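Local atomic coordinates of NS3-like protein (Alongshan virus, PDB entry 6M40), a protein that is the NS3-like RNA helicase domain of a flavi-like virus and probably hydrolyses ATP and other ribonucleoside triphosphates to unwind RNA. Residues A[120-128]-A[323-333]; A[285-293]-A[314-324]. All blocks are in the same frame, centred on the assembly; numbering follows the deposited sequence.

Overall arrangement
Contact 1 (120-128 with 323-333) and contact 2 (285-293 with 314-324) lie about 15 Å apart between their centres and share Asp323 and His324. Both segments of contact 2 fall between the two segments of contact 1 in sequence, overlapping the second at 323-324. In contact 2 the connection after strand 306-311 folds over the start of helix 290-297, next to strand 264-276 of the mixed sheet. The same connection then enters contact 1, where helix 328-339 meets helix 123-136, which follows strand 111-116 of the parallel sheet within the flavivirus DEAD domain. The segment 314-324 thus runs from the second RecA-like domain toward the helical region, and its end touches the first domain.

Contact 1 of 2, residues A[120-128]-A[323-333]; sequences VDSAHTKVL and DHPDSVTLLEA
Lys126 and Asp323 meet from opposite directions in a salt bridge, with Lys126 NZ 2.6 Å from Asp323 OD2. The ammonium lies above the carboxylate plane of Asp323, not within it. A bend at chi2 (-90°) followed by an extended tail carries the lysine from its helix across to this acid. Next to it, Thr329 OG1 donates a 2.8 Å hydrogen bond to Asp121 OD1 and meets that carboxylate on its syn side, only 19° out of plane. The other oxygen, Asp121 OD2, lies 3.1 Å from Asp323 OD1. These are two acceptors in planes 64° apart, and Lys126 probably offsets some of their repulsion. Beyond the polar end the contact is mostly aliphatic. Ala333 CB packs 3.7 Å from Lys126 CB and 4.3 Å from Ala123 CB. The axes of 123-128 and 328-333 come within 8.9 Å, with Ala123 and Ala333 at the closest backbone approach.

In the second shell, Ser327 OG lies near both Asp323 OD1 and Thr329 OG1. Ser122 and Ser327 are the N-cap residues of the two helices, and Ser122 OG shares a hydrogen bond with Thr125 OG1. The Glu332 carboxylate forms a salt bridge with Arg411.

Segment 120-128 directly follows the DExH-type motif II and leads into helix 123-136, which also packs on helix 93-102 through His124, Val127 and Leu128 on Leu97. Helix 328-339 is backed by helix 349-357 and strand 264-276, so the contact joins the first RecA-like domain to the helical region.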
# COMPACT_ATOMS: atom_id res chain seq x y z
N VAL A 120 4.58 -0.04 1.16
CA VAL A 120 3.12 -0.09 1.19
C VAL A 120 2.65 -1.17 2.15
O VAL A 120 3.34 -2.17 2.40
CB VAL A 120 2.56 -0.30 -0.22
CG1 VAL A 120 1.06 -0.58 -0.17
CG2 VAL A 120 2.84 0.89 -1.10
N ASP A 121 1.44 -0.98 2.67
CA ASP A 121 0.81 -1.92 3.60
C ASP A 121 -0.07 -2.90 2.82
O ASP A 121 -1.30 -2.89 2.88
CB ASP A 121 0.00 -1.15 4.64
CG ASP A 121 -0.44 -2.02 5.81
OD1 ASP A 121 -0.85 -3.17 5.57
OD2 ASP A 121 -0.38 -1.54 6.96
N SER A 122 0.60 -3.76 2.05
CA SER A 122 -0.03 -4.93 1.47
C SER A 122 0.82 -6.14 1.81
O SER A 122 2.05 -6.04 1.87
CB SER A 122 -0.17 -4.81 -0.06
OG SER A 122 1.00 -5.26 -0.73
N ALA A 123 0.17 -7.28 2.06
CA ALA A 123 0.91 -8.52 2.25
C ALA A 123 1.66 -8.90 0.99
O ALA A 123 2.72 -9.52 1.07
CB ALA A 123 -0.02 -9.64 2.68
N HIS A 124 1.14 -8.52 -0.18
CA HIS A 124 1.78 -8.96 -1.42
C HIS A 124 3.09 -8.24 -1.64
O HIS A 124 4.08 -8.86 -2.04
CB HIS A 124 0.80 -8.78 -2.57
CG HIS A 124 -0.53 -9.42 -2.31
ND1 HIS A 124 -1.42 -8.91 -1.40
CD2 HIS A 124 -1.08 -10.56 -2.79
CE1 HIS A 124 -2.49 -9.69 -1.35
NE2 HIS A 124 -2.31 -10.69 -2.18
N THR A 125 3.14 -6.93 -1.37
CA THR A 125 4.42 -6.22 -1.43
C THR A 125 5.45 -6.93 -0.56
O THR A 125 6.59 -7.14 -0.99
CB THR A 125 4.23 -4.77 -0.98
OG1 THR A 125 3.12 -4.19 -1.67
CG2 THR A 125 5.47 -3.97 -1.29
N LYS A 126 5.07 -7.33 0.65
CA LYS A 126 6.01 -7.92 1.59
C LYS A 126 6.62 -9.20 1.03
O LYS A 126 7.84 -9.33 0.97
CB LYS A 126 5.31 -8.21 2.91
CG LYS A 126 4.47 -7.08 3.49
CD LYS A 126 5.29 -6.18 4.40
CE LYS A 126 4.40 -5.32 5.27
NZ LYS A 126 5.19 -4.74 6.39
N VAL A 127 5.78 -10.16 0.65
CA VAL A 127 6.30 -11.43 0.17
C VAL A 127 7.06 -11.22 -1.13
O VAL A 127 8.07 -11.88 -1.39
CB VAL A 127 5.17 -12.45 0.02
CG1 VAL A 127 4.34 -12.51 1.29
CG2 VAL A 127 4.30 -12.11 -1.15
N LEU A 128 6.58 -10.31 -1.98
CA LEU A 128 7.31 -9.99 -3.20
C LEU A 128 8.72 -9.50 -2.87
O LEU A 128 9.70 -9.94 -3.48
CB LEU A 128 6.54 -8.94 -4.00
CG LEU A 128 7.13 -8.58 -5.37
CD1 LEU A 128 7.26 -9.81 -6.27
CD2 LEU A 128 6.24 -7.54 -6.01
N ASP A 323 4.67 -0.56 10.36
CA ASP A 323 3.45 -1.33 10.55
C ASP A 323 3.12 -1.34 12.03
O ASP A 323 4.01 -1.40 12.88
CB ASP A 323 3.60 -2.78 10.02
CG ASP A 323 2.94 -3.00 8.66
OD1 ASP A 323 1.71 -3.13 8.60
OD2 ASP A 323 3.67 -3.06 7.65
N HIS A 324 1.83 -1.25 12.34
CA HIS A 324 1.40 -1.45 13.72
C HIS A 324 1.82 -2.85 14.16
O HIS A 324 1.67 -3.81 13.40
CB HIS A 324 -0.10 -1.27 13.84
CG HIS A 324 -0.61 -1.44 15.24
ND1 HIS A 324 -0.63 -2.66 15.88
CD2 HIS A 324 -1.11 -0.54 16.13
CE1 HIS A 324 -1.13 -2.51 17.09
NE2 HIS A 324 -1.43 -1.24 17.27
N PRO A 325 2.31 -3.01 15.39
CA PRO A 325 3.02 -4.25 15.76
C PRO A 325 2.27 -5.55 15.48
O PRO A 325 2.92 -6.56 15.17
CB PRO A 325 3.29 -4.07 17.26
CG PRO A 325 2.54 -2.78 17.67
CD PRO A 325 2.43 -1.98 16.44
N ASP A 326 0.95 -5.58 15.59
CA ASP A 326 0.21 -6.81 15.33
C ASP A 326 -0.99 -6.50 14.43
O ASP A 326 -2.14 -6.76 14.77
CB ASP A 326 -0.19 -7.51 16.63
CG ASP A 326 -0.69 -6.55 17.67
OD1 ASP A 326 -1.52 -5.68 17.33
OD2 ASP A 326 -0.28 -6.67 18.84
N SER A 327 -0.69 -5.94 13.26
CA SER A 327 -1.69 -5.76 12.23
C SER A 327 -1.83 -7.04 11.42
O SER A 327 -0.86 -7.77 11.17
CB SER A 327 -1.34 -4.59 11.31
OG SER A 327 -0.26 -4.91 10.44
N VAL A 328 -3.07 -7.33 11.01
CA VAL A 328 -3.32 -8.57 10.31
C VAL A 328 -2.61 -8.64 8.96
O VAL A 328 -2.43 -9.74 8.42
CB VAL A 328 -4.83 -8.80 10.10
CG1 VAL A 328 -5.41 -7.72 9.21
CG2 VAL A 328 -5.07 -10.18 9.51
N THR A 329 -2.20 -7.50 8.40
CA THR A 329 -1.35 -7.58 7.22
C THR A 329 0.01 -8.15 7.57
O THR A 329 0.61 -8.86 6.76
CB THR A 329 -1.19 -6.21 6.56
OG1 THR A 329 -0.86 -5.22 7.54
CG2 THR A 329 -2.47 -5.81 5.83
N LEU A 330 0.49 -7.89 8.78
CA LEU A 330 1.76 -8.47 9.19
C LEU A 330 1.61 -9.95 9.51
O LEU A 330 2.57 -10.71 9.41
CB LEU A 330 2.31 -7.69 10.38
CG LEU A 330 3.83 -7.64 10.57
CD1 LEU A 330 4.59 -7.27 9.30
CD2 LEU A 330 4.13 -6.62 11.66
N LEU A 331 0.40 -10.37 9.87
CA LEU A 331 0.14 -11.80 10.04
C LEU A 331 0.15 -12.52 8.70
O LEU A 331 0.86 -13.52 8.53
CB LEU A 331 -1.19 -12.02 10.77
CG LEU A 331 -1.74 -13.45 10.78
CD1 LEU A 331 -0.80 -14.40 11.51
CD2 LEU A 331 -3.13 -13.49 11.40
N GLU A 332 -0.64 -12.04 7.73
CA GLU A 332 -0.72 -12.76 6.45
C GLU A 332 0.62 -12.76 5.73
O GLU A 332 0.97 -13.75 5.08
CB GLU A 332 -1.82 -12.15 5.57
CG GLU A 332 -3.13 -11.93 6.32
CD GLU A 332 -4.38 -11.90 5.45
OE1 GLU A 332 -4.44 -11.10 4.50
OE2 GLU A 332 -5.31 -12.67 5.75
N ALA A 333 1.41 -11.69 5.87
CA ALA A 333 2.72 -11.67 5.23
C ALA A 333 3.65 -12.72 5.85
O ALA A 333 4.32 -13.47 5.13
CB ALA A 333 3.34 -10.28 5.33

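Contact 2 of 2, residues A[285-293]-A[314-324]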
# COMPACT_ATOMS: atom_id res chain seq x y z
N ILE A 285 -9.51 1.63 15.25
CA ILE A 285 -8.89 2.87 14.79
C ILE A 285 -7.59 3.06 15.56
O ILE A 285 -7.54 2.89 16.78
CB ILE A 285 -9.83 4.07 14.98
CG1 ILE A 285 -11.00 3.98 14.00
CG2 ILE A 285 -9.09 5.38 14.79
CD1 ILE A 285 -12.10 5.01 14.25
N THR A 286 -6.53 3.42 14.83
CA THR A 286 -5.17 3.48 15.33
C THR A 286 -4.52 4.79 14.89
O THR A 286 -4.87 5.34 13.84
CB THR A 286 -4.33 2.31 14.78
OG1 THR A 286 -4.93 1.07 15.17
CG2 THR A 286 -2.88 2.35 15.27
N PRO A 287 -3.58 5.31 15.68
CA PRO A 287 -2.67 6.34 15.14
C PRO A 287 -1.91 5.77 13.95
O PRO A 287 -1.14 4.82 14.08
CB PRO A 287 -1.74 6.64 16.32
CG PRO A 287 -1.78 5.41 17.16
CD PRO A 287 -3.19 4.92 17.05
N SER A 288 -2.14 6.36 12.77
CA SER A 288 -1.45 5.92 11.57
C SER A 288 0.05 5.82 11.81
O SER A 288 0.60 6.47 12.72
CB SER A 288 -1.75 6.86 10.40
OG SER A 288 -1.70 8.22 10.81
N THR A 289 0.72 5.01 11.01
CA THR A 289 2.15 4.82 11.14
C THR A 289 2.89 6.01 10.55
O THR A 289 2.35 6.79 9.77
CB THR A 289 2.58 3.53 10.44
OG1 THR A 289 2.29 3.64 9.04
CG2 THR A 289 1.82 2.35 11.03
N GLN A 290 4.15 6.14 10.96
CA GLN A 290 5.00 7.18 10.39
C GLN A 290 4.99 7.13 8.87
O GLN A 290 4.90 8.16 8.20
CB GLN A 290 6.42 7.04 10.93
CG GLN A 290 6.47 6.95 12.45
CD GLN A 290 7.88 7.12 13.00
OE1 GLN A 290 8.76 7.65 12.34
NE2 GLN A 290 8.08 6.66 14.23
N ALA A 291 5.07 5.92 8.31
CA ALA A 291 5.11 5.78 6.86
C ALA A 291 3.77 6.16 6.23
O ALA A 291 3.74 6.66 5.10
CB ALA A 291 5.49 4.35 6.49
N GLN A 292 2.67 5.93 6.94
CA GLN A 292 1.36 6.31 6.44
C GLN A 292 1.24 7.82 6.30
O GLN A 292 0.90 8.34 5.23
CB GLN A 292 0.28 5.77 7.37
CG GLN A 292 -1.15 6.07 6.95
CD GLN A 292 -1.60 5.21 5.80
OE1 GLN A 292 -2.09 5.72 4.80
NE2 GLN A 292 -1.42 3.90 5.93
N THR A 293 1.52 8.55 7.38
CA THR A 293 1.43 10.01 7.34
C THR A 293 2.46 10.61 6.40
O THR A 293 2.20 11.64 5.76
CB THR A 293 1.62 10.59 8.73
OG1 THR A 293 2.87 10.15 9.27
CG2 THR A 293 0.49 10.16 9.66
N TYR A 314 -0.95 14.52 18.18
CA TYR A 314 -0.50 13.38 17.39
C TYR A 314 1.00 13.18 17.55
O TYR A 314 1.79 14.08 17.23
CB TYR A 314 -0.81 13.53 15.91
CG TYR A 314 -0.21 12.40 15.08
CD1 TYR A 314 -0.61 11.08 15.28
CD2 TYR A 314 0.76 12.65 14.13
CE1 TYR A 314 -0.06 10.05 14.54
CE2 TYR A 314 1.32 11.62 13.39
CZ TYR A 314 0.91 10.32 13.59
OH TYR A 314 1.47 9.31 12.85
N ASP A 315 1.38 11.98 17.98
CA ASP A 315 2.74 11.61 18.34
C ASP A 315 3.45 11.00 17.14
O ASP A 315 3.54 9.78 17.01
CB ASP A 315 2.70 10.63 19.51
CG ASP A 315 1.80 9.41 19.24
OD1 ASP A 315 1.03 9.42 18.27
OD2 ASP A 315 1.87 8.44 20.01
N ILE A 316 4.00 11.84 16.27
CA ILE A 316 4.74 11.28 15.13
C ILE A 316 5.98 10.57 15.64
O ILE A 316 6.32 9.48 15.18
CB ILE A 316 5.11 12.36 14.10
CG1 ILE A 316 4.01 13.44 13.95
CG2 ILE A 316 5.40 11.68 12.75
CD1 ILE A 316 4.57 14.85 13.74
N THR A 317 6.67 11.18 16.60
CA THR A 317 7.87 10.60 17.19
C THR A 317 7.62 9.20 17.73
O THR A 317 8.49 8.32 17.67
CB THR A 317 8.38 11.51 18.31
OG1 THR A 317 9.15 10.75 19.26
CG2 THR A 317 7.21 12.19 19.06
N GLN A 318 6.41 8.95 18.24
CA GLN A 318 6.10 7.80 19.07
C GLN A 318 5.16 6.81 18.40
O GLN A 318 4.85 5.78 19.01
CB GLN A 318 5.49 8.28 20.39
CG GLN A 318 6.20 7.80 21.65
CD GLN A 318 5.25 7.15 22.65
OE1 GLN A 318 4.23 7.73 23.03
NE2 GLN A 318 5.57 5.94 23.07
N ALA A 319 4.71 7.08 17.17
CA ALA A 319 3.86 6.13 16.47
C ALA A 319 4.71 5.07 15.77
O ALA A 319 5.92 5.25 15.59
CB ALA A 319 2.99 6.87 15.45
N PRO A 320 4.11 3.95 15.36
CA PRO A 320 4.90 2.87 14.77
C PRO A 320 5.40 3.26 13.39
O PRO A 320 4.68 3.85 12.58
CB PRO A 320 3.92 1.69 14.71
CG PRO A 320 2.56 2.24 15.06
CD PRO A 320 2.67 3.73 15.21
N VAL A 321 6.65 2.89 13.11
CA VAL A 321 7.33 3.32 11.90
C VAL A 321 6.60 2.81 10.66
O VAL A 321 5.96 3.58 9.94
CB VAL A 321 8.80 2.87 11.91
CG1 VAL A 321 9.56 3.48 10.74
CG2 VAL A 321 9.46 3.24 13.23
N LEU A 322 6.71 1.51 10.39
CA LEU A 322 6.19 0.93 9.15
C LEU A 322 4.84 0.25 9.31
O LEU A 322 3.94 0.45 8.49
CB LEU A 322 7.20 -0.08 8.59
CG LEU A 322 8.38 0.47 7.79
CD1 LEU A 322 9.52 -0.55 7.73
CD2 LEU A 322 7.94 0.85 6.39
N ASP A 323 4.67 -0.56 10.36
CA ASP A 323 3.45 -1.33 10.55
C ASP A 323 3.12 -1.34 12.03
O ASP A 323 4.01 -1.40 12.88
CB ASP A 323 3.60 -2.78 10.02
CG ASP A 323 2.94 -3.00 8.66
OD1 ASP A 323 1.71 -3.13 8.60
OD2 ASP A 323 3.67 -3.06 7.65
N HIS A 324 1.83 -1.25 12.34
CA HIS A 324 1.40 -1.45 13.72
C HIS A 324 1.82 -2.85 14.16
O HIS A 324 1.67 -3.81 13.40
CB HIS A 324 -0.10 -1.27 13.84
CG HIS A 324 -0.61 -1.44 15.24
ND1 HIS A 324 -0.63 -2.66 15.88
CD2 HIS A 324 -1.11 -0.54 16.13
CE1 HIS A 324 -1.13 -2.51 17.09
NE2 HIS A 324 -1.43 -1.24 17.27
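Gln290 carries its CG beside its own backbone N (chi1 -52°) and then runs extended, which sets NE2 2.9 Å from Ala319 O in a nearly straight bond (N-H...O 174°); Ala319 O lies in the amide plane of Gln290. In Tyr314, CG is anti to the backbone N (chi1 174°), and Tyr314 OH donates to Ser288 O at 3.0 Å, from above that carbonyl's plane. The carbonyl oxygen and Pro287 CB both lie at the ring's edge, and Thr293 CG2 reaches to 3.4 Å from Tyr314 OH.

Two main-chain amides at the helix start complete the grip: Gln290 N bonds to Pro320 O at 2.9 Å and Ala291 N to Val321 O at 3.0 Å. Thr289 is the N-cap, its OG1 accepting from Gln292 N, and its CG2 packs on the Pro320 ring. Farther along, Thr286 CG2 approaches His324 CD2 to 3.5 Å.

All four acceptors are backbone carbonyls and all donors uncharged, while Asp323 farther on pairs with Lys126. Pro320 O and Val321 O face the start of helix 290-297, whose dipole would probably strengthen their bonds; Ala319 O serves the Gln290 carboxamide. Segment 285-293 leads into the arginine-rich motif VI, and the loop packs on that approach.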